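PDB 3OQQ: putative lipoprotein from Bacteroides ovatus, which is of unknown function but binds calcium ions and, as a putative lipoprotein, is probably held at the outside of the cell by a lipid. Local coordinates for residues D206-S211 and L257-A262; G172-L177 and A321-L326; V41-S46 and L103-D108. All blocks are in the same frame, centred on the assembly; numbering follows the deposited sequence.

Contact 1: D206-S211 and L257-A262; sequences DRITAS and LTVDKA
V259 meets I208 and A210 from the facing strand through both of its methyls, in an entirely apolar contact. With CG1 anti to the backbone N (chi1 -179°), V259 CG1 rests on I208 CG2 at 3.8 Å, and I208 CD1 lies almost as near, so the isoleucine touches this one methyl with both of its branches. I208 and V259 point past one another, side by side. V259 CG2 turns instead to A210 CB, 4.1 Å away, and the same A210 methyl also meets L257 CD2 at 3.8 Å.

The strands belong to two different antiparallel sheets, 253-263 in one and 205-215 beside 298-307 in the other. Segments 206-211 and 257-262 run at 164°, their axes 7.7 Å apart, packing face to face as in a beta sandwich. V235 of strand 234-242 also touches I208.

Toward the ends, side chains meet backbone oxygens. L257 CD2 lies 3.3 Å from S211 O, a van der Waals approach. The extended chain of K261 passes I208 CD1 with its CB and CD and brings NZ to V205 O, its hydrogen-bond acceptor. D206 O is near NZ but not well directed for a bond; D206 and R207 form a classic beta bulge opposite I306.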
# COMPACT_ATOMS: atom_id res chain seq x y z
N ASP A 206 17.11 12.05 -0.44
CA ASP A 206 17.83 13.14 0.23
C ASP A 206 17.39 13.23 1.69
O ASP A 206 18.22 13.10 2.58
CB ASP A 206 17.57 14.47 -0.52
CG ASP A 206 18.21 15.74 0.05
OD1 ASP A 206 18.99 15.63 1.02
OD2 ASP A 206 17.92 16.83 -0.47
N ARG A 207 16.08 13.44 1.91
CA ARG A 207 15.48 13.62 3.23
C ARG A 207 14.41 12.63 3.53
O ARG A 207 13.65 12.21 2.64
CB ARG A 207 14.83 15.03 3.39
CG ARG A 207 15.68 16.24 3.02
CD ARG A 207 16.83 16.40 3.97
NE ARG A 207 17.76 17.46 3.60
CZ ARG A 207 17.99 18.54 4.33
NH1 ARG A 207 17.34 18.73 5.47
NH2 ARG A 207 18.86 19.45 3.92
N ILE A 208 14.26 12.34 4.83
CA ILE A 208 13.20 11.50 5.37
C ILE A 208 12.41 12.31 6.40
O ILE A 208 13.01 12.89 7.31
CB ILE A 208 13.78 10.22 6.05
CG1 ILE A 208 14.53 9.31 5.05
CG2 ILE A 208 12.71 9.44 6.84
CD1 ILE A 208 15.46 8.33 5.71
N THR A 209 11.07 12.29 6.30
CA THR A 209 10.19 12.82 7.34
C THR A 209 9.40 11.62 7.81
O THR A 209 8.83 10.92 6.99
CB THR A 209 9.36 14.00 6.87
OG1 THR A 209 10.23 15.12 6.71
CG2 THR A 209 8.24 14.37 7.86
N ALA A 210 9.45 11.30 9.12
CA ALA A 210 8.73 10.13 9.62
C ALA A 210 7.87 10.54 10.80
O ALA A 210 8.37 11.23 11.69
CB ALA A 210 9.71 9.03 10.01
N SER A 211 6.58 10.14 10.79
CA SER A 211 5.60 10.46 11.84
C SER A 211 4.79 9.27 12.28
O SER A 211 4.44 8.39 11.48
CB SER A 211 4.61 11.52 11.35
OG SER A 211 5.23 12.61 10.68
N LEU A 257 8.64 3.75 14.67
CA LEU A 257 8.72 3.82 13.21
C LEU A 257 10.17 4.03 12.81
O LEU A 257 10.79 5.01 13.18
CB LEU A 257 7.82 4.95 12.67
CG LEU A 257 7.94 5.32 11.20
CD1 LEU A 257 7.61 4.13 10.28
CD2 LEU A 257 7.08 6.49 10.91
N THR A 258 10.71 3.05 12.06
CA THR A 258 12.09 3.11 11.59
C THR A 258 12.07 3.21 10.08
O THR A 258 11.37 2.46 9.40
CB THR A 258 12.90 1.90 12.09
OG1 THR A 258 12.78 1.82 13.51
CG2 THR A 258 14.39 2.00 11.72
N VAL A 259 12.82 4.18 9.56
CA VAL A 259 13.00 4.33 8.11
C VAL A 259 14.50 4.15 7.85
O VAL A 259 15.31 4.93 8.35
CB VAL A 259 12.42 5.65 7.53
CG1 VAL A 259 12.62 5.70 6.03
CG2 VAL A 259 10.94 5.80 7.87
N ASP A 260 14.87 3.10 7.10
CA ASP A 260 16.28 2.82 6.77
C ASP A 260 16.43 2.91 5.25
O ASP A 260 16.04 1.98 4.54
CB ASP A 260 16.71 1.44 7.31
CG ASP A 260 18.20 1.10 7.18
OD1 ASP A 260 18.90 1.77 6.40
OD2 ASP A 260 18.65 0.13 7.83
N LYS A 261 17.00 4.04 4.75
CA LYS A 261 17.13 4.25 3.32
C LYS A 261 18.39 3.57 2.77
O LYS A 261 18.55 3.50 1.57
CB LYS A 261 17.15 5.76 2.98
CG LYS A 261 18.47 6.51 3.36
CD LYS A 261 18.41 7.93 2.85
CE LYS A 261 19.64 8.75 3.19
NZ LYS A 261 19.37 10.20 2.96
N ALA A 262 19.27 3.06 3.65
CA ALA A 262 20.58 2.56 3.26
C ALA A 262 20.70 1.03 3.02
O ALA A 262 21.80 0.55 2.78
CB ALA A 262 21.61 3.01 4.30

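Contact 2: G172-L177 and A321-L326; sequences GKEELL and AAFREL
F323 reaches from the helix to E174 and L176 of the strand and carries most of the contact. Its CG stands anti to the carbonyl carbon, and the ring beyond it meets the two strand residues in different ways. E174 CB lies over one face, 3.7 Å from the F323 ring centroid and 19° off the ring normal, a CH-pi contact. It is offset toward the rim, and its nearest ring atom is F323 CG at 3.5 Å. L176 CB comes instead to the edge, in the ring plane, 4.0 Å from F323 CE1.

The E174 chain, bent at chi2, lies obliquely across F323, and its carboxylate plane is turned 61° from that of the ring. Its charge is met by R316, in a salt bridge to OE2, and the same oxygen is hydrogen-bonded to H162. Replacing F323 by an alanine would probably open a gap beneath E174 CB and beside L176 CB, leaving the E174 chain without the ring that backs it.

R324, next along the helix, turns to a salt bridge with E160. L326 then brings the helix back to the strand: its CD1 meets L176 CD1 at 3.4 Å, closer than usual for two methyls, and the two side chains stand roughly perpendicular. The loop residue L200 touches both F323 and L326.

On the strand, E175 points away from the helix and pairs with R304, while E174 and L176 take the face turned to it. The axes of 321-326 and 173-177 approach to 9.1 Å, at 30°, an arrangement in which helix 314-328 packs on the face of antiparallel strands, 173-184 and its neighbour 150-161.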
# COMPACT_ATOMS: atom_id res chain seq x y z
N GLY A 172 14.35 19.28 -11.15
CA GLY A 172 13.50 19.21 -9.97
C GLY A 172 13.75 17.97 -9.13
O GLY A 172 14.90 17.54 -8.97
N LYS A 173 12.67 17.38 -8.60
CA LYS A 173 12.78 16.17 -7.77
C LYS A 173 11.45 15.45 -7.66
O LYS A 173 10.43 15.94 -8.14
CB LYS A 173 13.32 16.48 -6.36
CG LYS A 173 12.48 17.43 -5.52
CD LYS A 173 13.35 18.14 -4.50
CE LYS A 173 12.55 18.98 -3.55
NZ LYS A 173 13.40 19.48 -2.43
N GLU A 174 11.48 14.25 -7.06
CA GLU A 174 10.32 13.41 -6.77
C GLU A 174 10.16 13.34 -5.29
O GLU A 174 11.14 13.46 -4.54
CB GLU A 174 10.47 11.98 -7.33
CG GLU A 174 10.57 11.86 -8.83
CD GLU A 174 11.82 12.45 -9.45
OE1 GLU A 174 12.94 12.06 -9.04
OE2 GLU A 174 11.67 13.33 -10.32
N GLU A 175 8.94 13.12 -4.86
CA GLU A 175 8.57 12.93 -3.48
C GLU A 175 7.73 11.71 -3.41
O GLU A 175 7.02 11.39 -4.35
CB GLU A 175 7.80 14.12 -2.94
CG GLU A 175 8.66 15.13 -2.23
CD GLU A 175 7.85 16.17 -1.50
OE1 GLU A 175 6.80 15.80 -0.90
OE2 GLU A 175 8.27 17.35 -1.51
N LEU A 176 7.82 11.02 -2.30
CA LEU A 176 7.04 9.84 -2.00
C LEU A 176 6.39 10.08 -0.66
O LEU A 176 7.07 10.48 0.28
CB LEU A 176 7.95 8.60 -1.96
CG LEU A 176 7.27 7.26 -1.79
CD1 LEU A 176 7.86 6.27 -2.69
CD2 LEU A 176 7.35 6.75 -0.35
N LEU A 177 5.07 9.91 -0.61
CA LEU A 177 4.32 9.97 0.64
C LEU A 177 3.66 8.61 0.85
O LEU A 177 2.81 8.19 0.04
CB LEU A 177 3.29 11.11 0.66
CG LEU A 177 2.54 11.34 1.98
CD1 LEU A 177 3.49 11.92 3.04
CD2 LEU A 177 1.37 12.30 1.78
N ALA A 321 12.65 6.73 -12.51
CA ALA A 321 12.08 5.41 -12.75
C ALA A 321 11.91 4.65 -11.42
O ALA A 321 10.89 4.00 -11.23
CB ALA A 321 12.98 4.62 -13.70
N ALA A 322 12.87 4.78 -10.48
CA ALA A 322 12.81 4.14 -9.15
C ALA A 322 11.60 4.64 -8.34
O ALA A 322 10.92 3.82 -7.72
CB ALA A 322 14.09 4.42 -8.39
N PHE A 323 11.32 5.97 -8.35
CA PHE A 323 10.14 6.52 -7.67
C PHE A 323 8.86 6.07 -8.37
O PHE A 323 7.91 5.68 -7.71
CB PHE A 323 10.17 8.06 -7.61
CG PHE A 323 11.01 8.59 -6.47
CD1 PHE A 323 10.44 8.80 -5.22
CD2 PHE A 323 12.35 8.90 -6.66
CE1 PHE A 323 11.21 9.30 -4.16
CE2 PHE A 323 13.12 9.40 -5.60
CZ PHE A 323 12.55 9.57 -4.36
N ARG A 324 8.86 6.09 -9.71
CA ARG A 324 7.68 5.73 -10.52
C ARG A 324 7.29 4.26 -10.40
O ARG A 324 6.11 3.96 -10.23
CB ARG A 324 7.89 6.08 -11.99
CG ARG A 324 7.59 7.52 -12.33
CD ARG A 324 7.79 7.74 -13.82
NE ARG A 324 7.71 9.15 -14.18
CZ ARG A 324 8.13 9.66 -15.33
NH1 ARG A 324 8.67 8.87 -16.25
NH2 ARG A 324 8.02 10.96 -15.57
N GLU A 325 8.28 3.36 -10.48
CA GLU A 325 8.11 1.91 -10.41
C GLU A 325 7.57 1.45 -9.06
O GLU A 325 7.03 0.35 -8.99
CB GLU A 325 9.44 1.19 -10.73
CG GLU A 325 9.69 1.06 -12.22
CD GLU A 325 8.83 0.01 -12.89
OE1 GLU A 325 9.21 -1.18 -12.85
OE2 GLU A 325 7.76 0.38 -13.42
N LEU A 326 7.66 2.27 -8.00
CA LEU A 326 7.07 1.86 -6.71
C LEU A 326 5.53 1.86 -6.81
O LEU A 326 4.88 1.09 -6.11
CB LEU A 326 7.53 2.74 -5.53
CG LEU A 326 9.01 2.64 -5.20
CD1 LEU A 326 9.43 3.71 -4.24
CD2 LEU A 326 9.36 1.27 -4.65

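Contact 3: V41-S46 and L103-D108; sequences VLVKDS and LALPED
V43 packs against L103 and L105 where the loop between strands 36-41 and 46-54 folds over the end of strand 96-104, in an antiparallel all-beta part of the protein. Strand 46-54 is the hydrogen-bonded neighbour of 96-104, so the loop closes over the end of a strand beside which its own chain will next run.

Apolar contacts dominate. V43 spreads its two methyls over L103, its chi1 of -175° setting CG1 anti to the backbone N: CG2 lies 3.9 Å from L103 CB and equally near L103 CD1, while CG1 rests on the L103 carbonyl. V41 extends this row, its CG1 meeting the same methyl, L103 CD1, at 4.1 Å. From another side L105 CD1 touches V43 CB at 3.9 Å. V23, on strand 23-26, touches V41, V43 and L105, and V25 of the same strand touches L103, so the cluster is shared with that strand.

Backbone oxygens make the remaining approaches. V43 O has L105 CD2 close by, at 3.4 Å. L103 O receives a CA-H...O contact from S46 CA at 3.2 Å, with 133° at the hydrogen, just before R47, which shares backbone hydrogen bonding with L103. D45, at positive phi, turns the loop, and a water lies between its carbonyl and the strand end. The approach of that water to D45 O is too short to be relied on, but its oxygen accepts from L105 N at 3.0 Å.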
# COMPACT_ATOMS: atom_id res chain seq x y z
N VAL A 41 -2.80 16.09 -13.68
CA VAL A 41 -2.18 15.73 -14.96
C VAL A 41 -2.42 16.80 -16.00
O VAL A 41 -3.57 17.15 -16.26
CB VAL A 41 -2.78 14.38 -15.44
CG1 VAL A 41 -2.12 13.89 -16.73
CG2 VAL A 41 -2.68 13.32 -14.35
N LEU A 42 -1.35 17.26 -16.64
CA LEU A 42 -1.47 18.22 -17.74
C LEU A 42 -1.71 17.44 -19.03
O LEU A 42 -0.94 16.52 -19.35
CB LEU A 42 -0.21 19.10 -17.82
CG LEU A 42 0.01 19.95 -19.07
CD1 LEU A 42 -1.06 21.03 -19.21
CD2 LEU A 42 1.37 20.56 -19.07
N VAL A 43 -2.78 17.78 -19.76
CA VAL A 43 -3.09 17.14 -21.04
C VAL A 43 -3.04 18.20 -22.11
O VAL A 43 -3.99 18.96 -22.27
CB VAL A 43 -4.43 16.36 -21.07
CG1 VAL A 43 -4.61 15.61 -22.39
CG2 VAL A 43 -4.54 15.39 -19.90
N LYS A 44 -1.90 18.29 -22.82
CA LYS A 44 -1.70 19.21 -23.94
C LYS A 44 -1.83 18.35 -25.19
O LYS A 44 -0.99 17.48 -25.43
CB LYS A 44 -0.34 19.93 -23.83
CG LYS A 44 -0.18 21.08 -24.82
CD LYS A 44 1.29 21.35 -25.12
CE LYS A 44 1.44 22.27 -26.31
NZ LYS A 44 2.82 22.23 -26.86
N ASP A 45 -2.95 18.53 -25.91
CA ASP A 45 -3.38 17.78 -27.10
C ASP A 45 -3.79 16.36 -26.64
O ASP A 45 -4.97 16.13 -26.34
CB ASP A 45 -2.32 17.77 -28.23
CG ASP A 45 -1.64 19.11 -28.49
OD1 ASP A 45 -2.36 20.10 -28.78
OD2 ASP A 45 -0.40 19.17 -28.40
N SER A 46 -2.82 15.45 -26.51
CA SER A 46 -3.09 14.10 -26.02
C SER A 46 -1.93 13.62 -25.13
O SER A 46 -0.83 14.15 -25.22
CB SER A 46 -3.37 13.13 -27.17
OG SER A 46 -2.18 12.67 -27.78
N LEU A 103 -5.19 10.13 -22.83
CA LEU A 103 -6.08 11.20 -22.44
C LEU A 103 -6.15 12.27 -23.53
O LEU A 103 -5.18 12.50 -24.26
CB LEU A 103 -5.61 11.82 -21.11
CG LEU A 103 -5.49 10.90 -19.89
CD1 LEU A 103 -4.87 11.64 -18.74
CD2 LEU A 103 -6.86 10.30 -19.49
N ALA A 104 -7.30 12.93 -23.62
CA ALA A 104 -7.55 14.04 -24.54
C ALA A 104 -8.53 14.97 -23.86
O ALA A 104 -9.45 14.51 -23.16
CB ALA A 104 -8.09 13.55 -25.88
N LEU A 105 -8.30 16.26 -24.02
CA LEU A 105 -9.13 17.29 -23.42
C LEU A 105 -10.35 17.64 -24.30
O LEU A 105 -10.17 18.15 -25.42
CB LEU A 105 -8.28 18.55 -23.18
CG LEU A 105 -8.19 19.15 -21.81
CD1 LEU A 105 -7.88 18.10 -20.74
CD2 LEU A 105 -7.15 20.22 -21.79
N PRO A 106 -11.60 17.46 -23.77
CA PRO A 106 -12.80 17.87 -24.52
C PRO A 106 -12.76 19.38 -24.78
O PRO A 106 -12.04 20.10 -24.10
CB PRO A 106 -13.95 17.49 -23.58
CG PRO A 106 -13.37 16.41 -22.72
CD PRO A 106 -11.99 16.89 -22.46
N GLU A 107 -13.52 19.85 -25.77
CA GLU A 107 -13.52 21.26 -26.17
C GLU A 107 -14.10 22.22 -25.11
O GLU A 107 -13.82 23.42 -25.18
CB GLU A 107 -14.27 21.44 -27.50
CG GLU A 107 -13.51 20.96 -28.73
CD GLU A 107 -12.15 21.56 -29.02
OE1 GLU A 107 -11.92 22.75 -28.69
OE2 GLU A 107 -11.31 20.85 -29.61
N ASP A 108 -14.90 21.72 -24.16
CA ASP A 108 -15.47 22.54 -23.09
C ASP A 108 -14.57 22.55 -21.82
O ASP A 108 -14.99 23.05 -20.78
CB ASP A 108 -16.89 22.05 -22.76
CG ASP A 108 -16.98 20.65 -22.17
OD1 ASP A 108 -15.97 19.91 -22.22
OD2 ASP A 108 -18.02 20.32 -21.63
O HOH W 1 -6.44 17.95 -25.59

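Followed from the N terminus, contact 3 opens at 41-46 and closes at 103-108, bringing a loop back to the end of a strand in the N-terminal beta region before the others begin. Contact 2 opens at 172-177 and closes only at 321-326; between those ends contact 1 both opens, at 206-211, and closes, at 257-262. Contact 1 is thus enclosed by contact 2, with centres about 15 Å apart but no touching atoms. Strand 298-307 bridges them, pairing with 173-184 on one side and 205-215 on the other. Contact 1 adds the second sheet, contact 2 a helix; contact 3 lies about 24 Å from contact 2, centre to centre.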